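Local coordinates for protein ANGPTL4 C-terminal chain (Homo sapiens, PDB 6U1U) that belongs to a protein that inactivates lipoprotein lipase, and as its C-terminal fibrinogen-like domain binds palmitic acid, at residues Arg13-Gln21 with Pro27-Thr35; Thr82-Val91 with Leu102-Gly110. All blocks are in the same frame, centred on the assembly; numbering follows the deposited sequence.

In the fold
Both contacts are antiparallel hairpins of one curled sheet in the fibrinogen-like domain, and they follow each other along the chain. Interaction 1 (13-21 with 27-35) lies near the N-terminal end, its centre about 18 Å from the centre of the chain; interaction 2 (82-91 with 102-110) is more central, at about 10 Å. Their centres are about 18 Å apart and their nearest atoms about 7 Å, so they do not touch. Strands 38-46 and 208-215 link them through the sheet, while helix 75-82 packs on interaction 1 and runs into interaction 2. Palmitic acid touches interaction 2, where its methyl end meets Leu89, Phe105 and Val107.

Interaction 1 (Arg13-Gln21 with Pro27-Thr35); sequences RQSGLFEIQ and PFLVNCKMT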
loop_
_atom_site.group_PDB
_atom_site.type_symbol
_atom_site.label_atom_id
_atom_site.label_comp_id
_atom_site.label_asym_id
_atom_site.label_seq_id
_atom_site.Cartn_x
_atom_site.Cartn_y
_atom_site.Cartn_z
ATOM N N ARG A 13 -22.124 -2.743 -10.301
ATOM C CA ARG A 13 -21.990 -1.297 -10.195
ATOM C C ARG A 13 -21.661 -0.828 -8.800
ATOM O O ARG A 13 -21.253 0.327 -8.641
ATOM C CB ARG A 13 -23.337 -0.618 -10.548
ATOM C CG ARG A 13 -23.733 -0.794 -12.029
ATOM C CD ARG A 13 -25.184 -0.237 -12.154
ATOM N NE ARG A 13 -25.669 -0.364 -13.530
ATOM C CZ ARG A 13 -25.487 0.568 -14.468
ATOM N NH1 ARG A 13 -24.813 1.674 -14.180
ATOM N NH2 ARG A 13 -25.940 0.350 -15.704
ATOM N N GLN A 14 -21.896 -1.648 -7.785
ATOM C CA GLN A 14 -21.856 -1.161 -6.412
ATOM C C GLN A 14 -20.456 -1.369 -5.815
ATOM O O GLN A 14 -19.804 -2.392 -6.061
ATOM C CB GLN A 14 -22.900 -1.869 -5.525
ATOM C CG GLN A 14 -22.961 -1.298 -4.079
ATOM C CD GLN A 14 -23.511 -2.296 -3.016
ATOM O OE1 GLN A 14 -24.657 -2.718 -3.118
ATOM N NE2 GLN A 14 -22.678 -2.674 -1.997
ATOM N N SER A 15 -19.991 -0.355 -5.098
ATOM C CA SER A 15 -18.796 -0.470 -4.267
ATOM C C SER A 15 -19.165 -1.138 -2.941
ATOM O O SER A 15 -20.155 -0.781 -2.286
ATOM C CB SER A 15 -18.191 0.922 -4.012
ATOM O OG SER A 15 -17.816 1.544 -5.247
ATOM N N GLY A 16 -18.328 -2.082 -2.524
ATOM C CA GLY A 16 -18.607 -2.828 -1.307
ATOM C C GLY A 16 -17.834 -4.140 -1.324
ATOM O O GLY A 16 -16.892 -4.311 -2.092
ATOM N N LEU A 17 -18.305 -5.080 -0.492
ATOM C CA LEU A 17 -17.607 -6.352 -0.310
ATOM C C LEU A 17 -18.167 -7.412 -1.248
ATOM O O LEU A 17 -19.394 -7.614 -1.299
ATOM C CB LEU A 17 -17.780 -6.820 1.133
ATOM C CG LEU A 17 -17.052 -6.013 2.201
ATOM C CD1 LEU A 17 -17.571 -6.409 3.609
ATOM C CD2 LEU A 17 -15.584 -6.359 2.149
ATOM N N PHE A 18 -17.283 -8.078 -1.978
ATOM C CA PHE A 18 -17.635 -9.092 -2.969
ATOM C C PHE A 18 -16.658 -10.259 -2.924
ATOM O O PHE A 18 -15.460 -10.078 -2.703
ATOM C CB PHE A 18 -17.603 -8.541 -4.400
ATOM C CG PHE A 18 -18.608 -7.462 -4.643
ATOM C CD1 PHE A 18 -19.888 -7.785 -5.075
ATOM C CD2 PHE A 18 -18.286 -6.131 -4.420
ATOM C CE1 PHE A 18 -20.842 -6.800 -5.308
ATOM C CE2 PHE A 18 -19.250 -5.124 -4.644
ATOM C CZ PHE A 18 -20.524 -5.458 -5.078
ATOM N N GLU A 19 -17.179 -11.461 -3.199
ATOM C CA GLU A 19 -16.340 -12.648 -3.288
ATOM C C GLU A 19 -15.629 -12.697 -4.644
ATOM O O GLU A 19 -16.259 -12.502 -5.689
ATOM C CB GLU A 19 -17.191 -13.916 -3.106
ATOM C CG GLU A 19 -18.075 -13.906 -1.868
ATOM C CD GLU A 19 -19.202 -14.976 -1.915
ATOM O OE1 GLU A 19 -18.927 -16.120 -2.344
ATOM O OE2 GLU A 19 -20.356 -14.666 -1.547
ATOM N N ILE A 20 -14.316 -12.935 -4.631
ATOM C CA ILE A 20 -13.547 -13.158 -5.851
ATOM C C ILE A 20 -12.739 -14.424 -5.645
ATOM O O ILE A 20 -12.646 -14.963 -4.532
ATOM C CB ILE A 20 -12.594 -11.990 -6.221
ATOM C CG1 ILE A 20 -11.586 -11.752 -5.080
ATOM C CG2 ILE A 20 -13.388 -10.708 -6.541
ATOM C CD1 ILE A 20 -10.359 -10.931 -5.491
ATOM N N GLN A 21 -12.197 -14.937 -6.746
ATOM C CA GLN A 21 -11.343 -16.119 -6.674
ATOM C C GLN A 21 -10.308 -16.050 -7.761
ATOM O O GLN A 21 -10.518 -16.540 -8.879
ATOM C CB GLN A 21 -12.134 -17.420 -6.782
ATOM C CG GLN A 21 -11.214 -18.620 -6.543
ATOM C CD GLN A 21 -11.962 -19.912 -6.308
ATOM O OE1 GLN A 21 -13.122 -20.043 -6.700
ATOM N NE2 GLN A 21 -11.305 -20.866 -5.664
ATOM N N PRO A 27 -11.322 -18.780 -2.594
ATOM C CA PRO A 27 -12.136 -17.552 -2.704
ATOM C C PRO A 27 -11.935 -16.680 -1.475
ATOM O O PRO A 27 -11.660 -17.178 -0.381
ATOM C CB PRO A 27 -13.587 -18.074 -2.771
ATOM C CG PRO A 27 -13.472 -19.619 -2.835
ATOM C CD PRO A 27 -12.142 -19.943 -2.194
ATOM N N PHE A 28 -12.057 -15.354 -1.650
ATOM C CA PHE A 28 -11.998 -14.480 -0.477
ATOM C C PHE A 28 -12.749 -13.198 -0.771
ATOM O O PHE A 28 -12.984 -12.844 -1.924
ATOM C CB PHE A 28 -10.549 -14.171 -0.002
ATOM C CG PHE A 28 -9.629 -13.530 -1.071
ATOM C CD1 PHE A 28 -9.503 -12.136 -1.170
ATOM C CD2 PHE A 28 -8.878 -14.320 -1.920
ATOM C CE1 PHE A 28 -8.609 -11.573 -2.140
ATOM C CE2 PHE A 28 -8.011 -13.781 -2.877
ATOM C CZ PHE A 28 -7.880 -12.395 -2.988
ATOM N N LEU A 29 -13.122 -12.514 0.296
ATOM C CA LEU A 29 -13.971 -11.335 0.188
ATOM C C LEU A 29 -13.087 -10.103 0.053
ATOM O O LEU A 29 -12.217 -9.889 0.889
ATOM C CB LEU A 29 -14.849 -11.258 1.441
ATOM C CG LEU A 29 -16.124 -10.403 1.433
ATOM C CD1 LEU A 29 -17.199 -11.012 0.499
ATOM C CD2 LEU A 29 -16.637 -10.261 2.865
ATOM N N VAL A 30 -13.330 -9.268 -0.975
ATOM C CA VAL A 30 -12.531 -8.062 -1.167
ATOM C C VAL A 30 -13.451 -6.847 -1.188
ATOM O O VAL A 30 -14.665 -6.956 -1.378
ATOM C CB VAL A 30 -11.697 -8.076 -2.470
ATOM C CG1 VAL A 30 -10.577 -9.083 -2.355
ATOM C CG2 VAL A 30 -12.580 -8.345 -3.743
ATOM N N ASN A 31 -12.843 -5.675 -0.988
ATOM C CA ASN A 31 -13.554 -4.404 -1.099
ATOM C C ASN A 31 -13.349 -3.890 -2.512
ATOM O O ASN A 31 -12.220 -3.571 -2.876
ATOM C CB ASN A 31 -12.976 -3.373 -0.126
ATOM C CG ASN A 31 -13.145 -3.776 1.323
ATOM O OD1 ASN A 31 -12.427 -4.681 1.832
ATOM N ND2 ASN A 31 -14.053 -3.089 2.015
ATOM N N CYS A 32 -14.426 -3.747 -3.285
ATOM C CA CYS A 32 -14.321 -3.270 -4.665
ATOM C C CYS A 32 -14.807 -1.841 -4.728
ATOM O O CYS A 32 -15.765 -1.472 -4.049
ATOM C CB CYS A 32 -15.182 -4.072 -5.649
ATOM S SG CYS A 32 -14.687 -5.791 -5.843
ATOM N N LYS A 33 -14.139 -1.038 -5.552
ATOM C CA LYS A 33 -14.588 0.313 -5.840
ATOM C C LYS A 33 -14.867 0.341 -7.329
ATOM O O LYS A 33 -13.959 0.106 -8.139
ATOM C CB LYS A 33 -13.538 1.364 -5.443
ATOM C CG LYS A 33 -14.038 2.793 -5.692
ATOM C CD LYS A 33 -12.993 3.850 -5.393
ATOM C CE LYS A 33 -13.611 5.252 -5.635
ATOM N NZ LYS A 33 -12.676 6.365 -5.336
ATOM N N MET A 34 -16.132 0.591 -7.706
ATOM C CA MET A 34 -16.522 0.598 -9.113
ATOM C C MET A 34 -16.565 2.056 -9.597
ATOM O O MET A 34 -17.251 2.883 -9.004
ATOM C CB MET A 34 -17.879 -0.073 -9.311
ATOM C CG MET A 34 -17.907 -1.565 -8.803
ATOM S SD MET A 34 -16.474 -2.533 -9.304
ATOM C CE MET A 34 -17.117 -4.213 -9.049
ATOM N N THR A 35 -15.775 2.360 -10.616
ATOM C CA THR A 35 -15.553 3.724 -11.089
ATOM C C THR A 35 -15.797 3.758 -12.593
ATOM O O THR A 35 -15.891 2.722 -13.258
ATOM C CB THR A 35 -14.098 4.172 -10.797
ATOM O OG1 THR A 35 -13.263 3.527 -11.740
ATOM C CG2 THR A 35 -13.690 3.780 -9.356
HETATM O O HOH W 1 -19.298 2.829 -6.990
#
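Strands 16-20 and 28-35 form an antiparallel beta hairpin near the N-terminal end of the domain, held by three hydrogen-bonded pairs, Gly16-Cys32, Phe18-Val30 and Ile20-Phe28. Past Gly16 the pairing is extended by a side chain: Met34 N donates to Ser15 OG (3.1 Å, 162° at the hydrogen), and a water joins that hydroxyl to Met34 O. Phe18, Ile20, Phe28, Val30 and Cys32 share the face that meets helix 4-9 and helix 75-82. In this fibrinogen-like domain the hairpin is tied to helix 4-9 by the Cys4-Cys32 disulfide, whose Cys32 SG lies obliquely to the Phe18 ring, 3.9 Å from Phe18 CD2. Ile20 CD1 reaches Val30 CG1 at 3.6 Å and Phe28 CZ at 3.8 Å. Ile20 CG1 lies over one face of the Phe28 ring, toward its rim; it sits between the backbone N and carbonyl carbon (chi1 59°), which turns this branch back across the hairpin. Cutting Ile20 back to an alanine would probably leave a gap between Val30 and the Phe28 ring and cost the packing on Leu7 and Ile81. On the other face Leu17 crosses Leu29 at about a right angle, and Leu17 CD2 lies against the Asn31 amide, 3.6 Å from both Asn31 OD1 and ND2, while Asn31 ND2 hydrogen-bonds to Pro67 O.

Interaction 2 (Thr82-Val91 with Leu102-Gly110); sequences TGDRNSRLAV and LLQFSVHLG. With PLM (palmitic acid), chain B.
Ser87-Val107, Leu89-Phe105 and Val91-Leu103 are the hydrogen-bonded pairs of an antiparallel hairpin whose short strand axes run 159° apart, each pair closed by two N-H...O bonds of 2.8 to 2.9 Å between backbone N and O. Leu89, Phe105 and Val107 share one face, where the tail of the palmitic acid ends. Leu89 CD2 abuts PLM CF, and Phe105 CD2 comes to 3.4 Å from the same PLM CF, which lies obliquely to the ring. Val107 CG1 meets the terminal PLM CG at 3.8 Å. With CG anti to the backbone N (chi1 177°), Leu89 reaches out to the lipid, while its CB packs on Val107 CG2. Val91 CG2 touches the Phe105 ring at its edge, and Trp196 packs on Val91, Leu103 and Phe105. On the opposite face Gln104 OE1 lies 3.5 Å from Arg88 CD, near the guanidinium plane at its edge, the two planar groups 80° apart; Arg88 NH1 makes a weak hydrogen bond to Gln214. Near the type II' turn Thr82-Arg85, the His108 ring lies with one face under Asn86 CA, a CH-pi contact of 3.7 Å from Asn86 CA to the ring centroid, and Asp84 O sits in plane at its edge. A water there accepts from Leu109 N and lies within hydrogen-bonding distance of Gly83 O and Arg85 O, tying the turn to the second strand. The fatty-acid tail thus ends against purely hydrocarbon groups of this hairpin, whereas Thr169 and Lys197 hydrogen-bond to the palmitic acid, so the hairpin's share in lipid binding is apolar.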
loop_
_atom_site.group_PDB
_atom_site.type_symbol
_atom_site.label_atom_id
_atom_site.label_comp_id
_atom_site.label_asym_id
_atom_site.label_seq_id
_atom_site.Cartn_x
_atom_site.Cartn_y
_atom_site.Cartn_z
ATOM N N THR A 82 -2.791 -9.604 -8.699
ATOM C CA THR A 82 -1.948 -9.057 -9.759
ATOM C C THR A 82 -1.297 -10.131 -10.613
ATOM O O THR A 82 -1.061 -9.894 -11.812
ATOM C CB THR A 82 -0.821 -8.163 -9.190
ATOM O OG1 THR A 82 0.078 -8.966 -8.385
ATOM C CG2 THR A 82 -1.402 -7.016 -8.360
ATOM N N GLY A 83 -0.969 -11.283 -10.028
ATOM C CA GLY A 83 -0.028 -12.189 -10.683
ATOM C C GLY A 83 1.209 -11.434 -11.115
ATOM O O GLY A 83 1.705 -10.552 -10.404
ATOM N N ASP A 84 1.711 -11.769 -12.304
ATOM C CA ASP A 84 2.811 -11.058 -12.943
ATOM C C ASP A 84 2.361 -9.906 -13.827
ATOM O O ASP A 84 3.170 -9.400 -14.609
ATOM C CB ASP A 84 3.623 -12.019 -13.826
ATOM C CG ASP A 84 4.352 -13.074 -13.036
ATOM O OD1 ASP A 84 4.637 -12.850 -11.837
ATOM O OD2 ASP A 84 4.638 -14.145 -13.627
ATOM N N ARG A 85 1.108 -9.483 -13.754
ATOM C CA ARG A 85 0.633 -8.466 -14.682
ATOM C C ARG A 85 1.067 -7.070 -14.269
ATOM O O ARG A 85 1.189 -6.763 -13.081
ATOM C CB ARG A 85 -0.889 -8.539 -14.776
ATOM C CG ARG A 85 -1.296 -9.942 -15.120
ATOM C CD ARG A 85 -2.596 -9.992 -15.790
ATOM N NE ARG A 85 -3.658 -10.149 -14.816
ATOM C CZ ARG A 85 -4.903 -9.729 -15.033
ATOM N NH1 ARG A 85 -5.202 -9.134 -16.187
ATOM N NH2 ARG A 85 -5.832 -9.889 -14.105
ATOM N N ASN A 86 1.296 -6.224 -15.270
ATOM C CA ASN A 86 1.365 -4.782 -15.042
ATOM C C ASN A 86 0.037 -4.328 -14.449
ATOM O O ASN A 86 -1.028 -4.759 -14.897
ATOM C CB ASN A 86 1.656 -4.060 -16.370
ATOM C CG ASN A 86 2.153 -2.617 -16.204
ATOM O OD1 ASN A 86 2.625 -2.204 -15.133
ATOM N ND2 ASN A 86 2.065 -1.839 -17.298
ATOM N N SER A 87 0.099 -3.501 -13.404
ATOM C CA SER A 87 -1.080 -3.135 -12.635
ATOM C C SER A 87 -1.050 -1.646 -12.351
ATOM O O SER A 87 0.017 -1.056 -12.184
ATOM C CB SER A 87 -1.152 -3.925 -11.303
ATOM O OG SER A 87 -1.218 -5.317 -11.565
ATOM N N ARG A 88 -2.230 -1.024 -12.282
ATOM C CA ARG A 88 -2.312 0.356 -11.820
ATOM C C ARG A 88 -2.462 0.377 -10.308
ATOM O O ARG A 88 -3.333 -0.304 -9.766
ATOM C CB ARG A 88 -3.518 1.079 -12.447
ATOM C CG ARG A 88 -3.585 0.916 -13.967
ATOM C CD ARG A 88 -4.780 1.671 -14.600
ATOM N NE ARG A 88 -4.642 1.613 -16.053
ATOM C CZ ARG A 88 -5.087 0.610 -16.805
ATOM N NH1 ARG A 88 -5.781 -0.396 -16.259
ATOM N NH2 ARG A 88 -4.866 0.622 -18.117
ATOM N N LEU A 89 -1.618 1.145 -9.638
ATOM C CA LEU A 89 -1.680 1.310 -8.171
ATOM C C LEU A 89 -2.125 2.744 -7.885
ATOM O O LEU A 89 -1.424 3.606 -8.231
ATOM C CB LEU A 89 -0.305 1.054 -7.557
ATOM C CG LEU A 89 -0.196 1.250 -6.053
ATOM C CD1 LEU A 89 -1.209 0.415 -5.320
ATOM C CD2 LEU A 89 1.186 0.891 -5.565
ATOM N N ALA A 90 -3.311 2.922 -7.353
ATOM C CA ALA A 90 -3.814 4.240 -6.988
ATOM C C ALA A 90 -3.537 4.515 -5.513
ATOM O O ALA A 90 -3.763 3.649 -4.665
ATOM C CB ALA A 90 -5.323 4.320 -7.265
ATOM N N VAL A 91 -3.033 5.713 -5.209
ATOM C CA VAL A 91 -2.694 6.086 -3.846
ATOM C C VAL A 91 -3.468 7.359 -3.562
ATOM O O VAL A 91 -3.312 8.344 -4.291
ATOM C CB VAL A 91 -1.185 6.307 -3.677
ATOM C CG1 VAL A 91 -0.886 6.855 -2.271
ATOM C CG2 VAL A 91 -0.415 4.981 -3.911
ATOM N N LEU A 102 -4.693 12.564 -5.235
ATOM C CA LEU A 102 -4.949 11.297 -5.916
ATOM C C LEU A 102 -3.812 11.022 -6.890
ATOM O O LEU A 102 -3.610 11.774 -7.851
ATOM C CB LEU A 102 -6.312 11.321 -6.613
ATOM C CG LEU A 102 -7.462 11.853 -5.747
ATOM C CD1 LEU A 102 -8.793 12.039 -6.530
ATOM C CD2 LEU A 102 -7.716 10.983 -4.515
ATOM N N LEU A 103 -3.038 9.975 -6.606
ATOM C CA LEU A 103 -1.881 9.554 -7.381
ATOM C C LEU A 103 -2.153 8.198 -8.009
ATOM O O LEU A 103 -2.914 7.397 -7.473
ATOM C CB LEU A 103 -0.630 9.436 -6.499
ATOM C CG LEU A 103 -0.439 10.624 -5.558
ATOM C CD1 LEU A 103 0.752 10.415 -4.646
ATOM C CD2 LEU A 103 -0.270 11.900 -6.405
ATOM N N GLN A 104 -1.513 7.937 -9.148
ATOM C CA GLN A 104 -1.614 6.627 -9.772
ATOM C C GLN A 104 -0.273 6.299 -10.393
ATOM O O GLN A 104 0.321 7.161 -11.043
ATOM C CB GLN A 104 -2.713 6.613 -10.850
ATOM C CG GLN A 104 -3.203 5.269 -11.258
ATOM C CD GLN A 104 -4.464 5.371 -12.143
ATOM O OE1 GLN A 104 -4.500 4.834 -13.234
ATOM N NE2 GLN A 104 -5.479 6.044 -11.654
ATOM N N PHE A 105 0.147 5.060 -10.250
ATOM C CA PHE A 105 1.442 4.605 -10.800
ATOM C C PHE A 105 1.268 3.218 -11.397
ATOM O O PHE A 105 0.541 2.443 -10.845
ATOM C CB PHE A 105 2.479 4.452 -9.685
ATOM C CG PHE A 105 2.655 5.661 -8.817
ATOM C CD1 PHE A 105 3.486 6.684 -9.195
ATOM C CD2 PHE A 105 1.968 5.787 -7.637
ATOM C CE1 PHE A 105 3.640 7.805 -8.413
ATOM C CE2 PHE A 105 2.108 6.910 -6.861
ATOM C CZ PHE A 105 2.944 7.912 -7.247
ATOM N N SER A 106 1.983 2.935 -12.468
ATOM C CA SER A 106 1.988 1.584 -13.014
ATOM C C SER A 106 3.073 0.791 -12.294
ATOM O O SER A 106 4.181 1.280 -12.158
ATOM C CB SER A 106 2.266 1.602 -14.519
ATOM O OG SER A 106 1.177 2.232 -15.172
ATOM N N VAL A 107 2.734 -0.385 -11.773
ATOM C CA VAL A 107 3.690 -1.211 -11.028
ATOM C C VAL A 107 3.564 -2.667 -11.450
ATOM O O VAL A 107 2.549 -3.093 -12.006
ATOM C CB VAL A 107 3.484 -1.119 -9.485
ATOM C CG1 VAL A 107 3.500 0.339 -9.034
ATOM C CG2 VAL A 107 2.142 -1.772 -9.074
ATOM N N HIS A 108 4.606 -3.447 -11.134
ATOM C CA HIS A 108 4.477 -4.885 -10.972
ATOM C C HIS A 108 4.717 -5.236 -9.511
ATOM O O HIS A 108 5.413 -4.512 -8.785
ATOM C CB HIS A 108 5.485 -5.649 -11.860
ATOM C CG HIS A 108 5.180 -5.563 -13.323
ATOM N ND1 HIS A 108 5.474 -4.453 -14.085
ATOM C CD2 HIS A 108 4.616 -6.461 -14.168
ATOM C CE1 HIS A 108 5.107 -4.672 -15.342
ATOM N NE2 HIS A 108 4.567 -5.876 -15.414
ATOM N N LEU A 109 4.159 -6.363 -9.085
ATOM C CA LEU A 109 4.307 -6.800 -7.699
ATOM C C LEU A 109 4.808 -8.226 -7.711
ATOM O O LEU A 109 4.130 -9.113 -8.249
ATOM C CB LEU A 109 2.988 -6.730 -6.943
ATOM C CG LEU A 109 3.042 -7.266 -5.501
ATOM C CD1 LEU A 109 3.875 -6.298 -4.624
ATOM C CD2 LEU A 109 1.650 -7.422 -4.897
ATOM N N GLY A 110 5.956 -8.458 -7.093
ATOM C CA GLY A 110 6.451 -9.813 -6.993
ATOM C C GLY A 110 5.774 -10.616 -5.888
ATOM O O GLY A 110 5.091 -10.084 -5.015
HETATM C C1 PLM B . 13.259 9.561 -1.007
HETATM O O1 PLM B . 13.526 9.428 0.209
HETATM O O2 PLM B . 12.750 10.582 -1.485
HETATM C C2 PLM B . 13.647 8.435 -1.959
HETATM C C3 PLM B . 12.813 8.169 -3.176
HETATM C C4 PLM B . 12.763 6.689 -3.517
HETATM C C5 PLM B . 11.555 6.230 -4.286
HETATM C C6 PLM B . 11.167 4.779 -4.069
HETATM C C7 PLM B . 9.699 4.495 -4.252
HETATM C C8 PLM B . 9.151 3.276 -3.555
HETATM C C9 PLM B . 8.553 3.581 -2.228
HETATM C CA PLM B . 7.224 3.001 -1.977
HETATM C CB PLM B . 6.112 3.549 -2.780
HETATM C CC PLM B . 4.931 2.663 -2.760
HETATM C CD PLM B . 3.681 3.275 -3.218
HETATM C CE PLM B . 3.850 4.050 -4.466
HETATM C CF PLM B . 3.385 3.397 -5.708
HETATM C CG PLM B . 4.506 3.051 -6.631
HETATM O O HOH W 2 2.606 -7.873 -11.033
#